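Local structure of DegQ (Legionella pneumophila, 4YO1) at residues 232-236 with 237-241. The protein is probably a periplasmic serine endopeptidase of the HtrA family that cleaves proteins. The protein carries 1 engineered substitution. Residues are numbered along the deposited sequence; the frame is centred on the assembly and turned at random.
Sequences FAIPI and NMAKD
The last strand of the second beta-barrel in the trypsin-like protease domain turns directly into the helix 236-249 that closes the protease domain, a strand-to-helix junction characteristic of the chymotrypsin fold, with Pro235 at the N-cap position. Its carbonyl starts the helical ladder: Ala239 N donates to Pro235 O at 3.0 Å, lying in the carbonyl plane with an N-H...O angle of 159°. One step on, Lys240 N reaches Ile236 O at 2.8 Å, tilted 35° from that carbonyl plane. From the strand, a chi1 of -60° puts Ile234 CG1 beside the backbone N, which leaves CG2 anti to that N and turned to the helix. Ile234 CG2 lies 4.1 Å from Met238 CG, the two side chains meeting at a slant, and 4.4 Å from Ala239 CB. From the first helical turn, Ile236 CD1 rests on Ala239 CB at 3.9 Å. Leu124, next to the predicted catalytic Asp123 on the first barrel, touches both Ile234 and Ala239, so the corner packs between the barrels. At the helix start, Asn237 N binds Ser142 OG and Asn237 ND2 binds Asp141 OD1, near a bound cadmium ion. The two backbone bonds give the helix's first carbonyls their partners, while the Ile234 methyl covers the first turn beside Leu124.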
# COMPACT_ATOMS: atom_id res chain seq x y z
N PHE A 232 -4.26 8.97 -8.66
CA PHE A 232 -3.83 10.07 -9.52
C PHE A 232 -4.04 11.44 -8.88
O PHE A 232 -5.07 11.70 -8.26
CB PHE A 232 -4.58 10.04 -10.86
CG PHE A 232 -4.15 8.92 -11.79
CD1 PHE A 232 -3.07 9.09 -12.64
CD2 PHE A 232 -4.82 7.72 -11.82
CE1 PHE A 232 -2.66 8.08 -13.50
CE2 PHE A 232 -4.44 6.69 -12.67
CZ PHE A 232 -3.34 6.87 -13.52
N ALA A 233 -3.05 12.32 -9.05
CA ALA A 233 -3.20 13.70 -8.60
C ALA A 233 -2.77 14.69 -9.68
O ALA A 233 -2.06 14.35 -10.62
CB ALA A 233 -2.41 13.94 -7.32
N ILE A 234 -3.22 15.93 -9.56
CA ILE A 234 -2.88 16.97 -10.53
C ILE A 234 -1.77 17.82 -9.94
O ILE A 234 -1.96 18.41 -8.87
CB ILE A 234 -4.10 17.85 -10.84
CG1 ILE A 234 -5.24 17.01 -11.43
CG2 ILE A 234 -3.72 18.96 -11.80
CD1 ILE A 234 -5.03 16.59 -12.89
N PRO A 235 -0.62 17.90 -10.64
CA PRO A 235 0.56 18.63 -10.16
C PRO A 235 0.17 20.05 -9.79
O PRO A 235 -0.45 20.72 -10.61
CB PRO A 235 1.48 18.65 -11.37
CG PRO A 235 1.03 17.51 -12.20
CD PRO A 235 -0.44 17.43 -12.02
N ILE A 236 0.51 20.48 -8.58
CA ILE A 236 0.03 21.75 -8.05
C ILE A 236 0.39 22.96 -8.93
O ILE A 236 -0.28 23.99 -8.86
CB ILE A 236 0.51 21.98 -6.60
CG1 ILE A 236 -0.19 23.19 -5.97
CG2 ILE A 236 2.01 22.11 -6.54
CD1 ILE A 236 -1.69 22.97 -5.72
N ASN A 237 1.42 22.85 -9.75
CA ASN A 237 1.71 23.94 -10.67
C ASN A 237 0.54 24.11 -11.61
O ASN A 237 -0.04 25.18 -11.71
CB ASN A 237 3.00 23.67 -11.45
CG ASN A 237 4.24 23.88 -10.62
OD1 ASN A 237 4.20 24.57 -9.60
ND2 ASN A 237 5.34 23.28 -11.04
N MET A 238 0.19 23.03 -12.29
CA MET A 238 -0.96 22.99 -13.18
C MET A 238 -2.23 23.38 -12.44
O MET A 238 -3.07 24.11 -12.97
CB MET A 238 -1.11 21.58 -13.73
CG MET A 238 -2.24 21.37 -14.70
SD MET A 238 -1.93 19.86 -15.64
CE MET A 238 -3.12 20.05 -16.96
N ALA A 239 -2.38 22.90 -11.21
CA ALA A 239 -3.56 23.20 -10.42
C ALA A 239 -3.68 24.70 -10.19
O ALA A 239 -4.76 25.28 -10.37
CB ALA A 239 -3.51 22.47 -9.10
N LYS A 240 -2.58 25.33 -9.80
CA LYS A 240 -2.59 26.76 -9.53
C LYS A 240 -2.83 27.56 -10.81
O LYS A 240 -3.52 28.57 -10.79
CB LYS A 240 -1.32 27.20 -8.81
CG LYS A 240 -1.38 26.97 -7.31
CD LYS A 240 -0.22 27.60 -6.55
CE LYS A 240 1.11 27.03 -7.03
NZ LYS A 240 2.27 27.49 -6.22
N ASP A 241 -2.29 27.08 -11.92
CA ASP A 241 -2.55 27.74 -13.19
C ASP A 241 -4.06 27.79 -13.53
O ASP A 241 -4.55 28.83 -13.98
CB ASP A 241 -1.73 27.12 -14.32
CG ASP A 241 -0.23 27.47 -14.22
OD1 ASP A 241 0.11 28.43 -13.51
OD2 ASP A 241 0.60 26.77 -14.85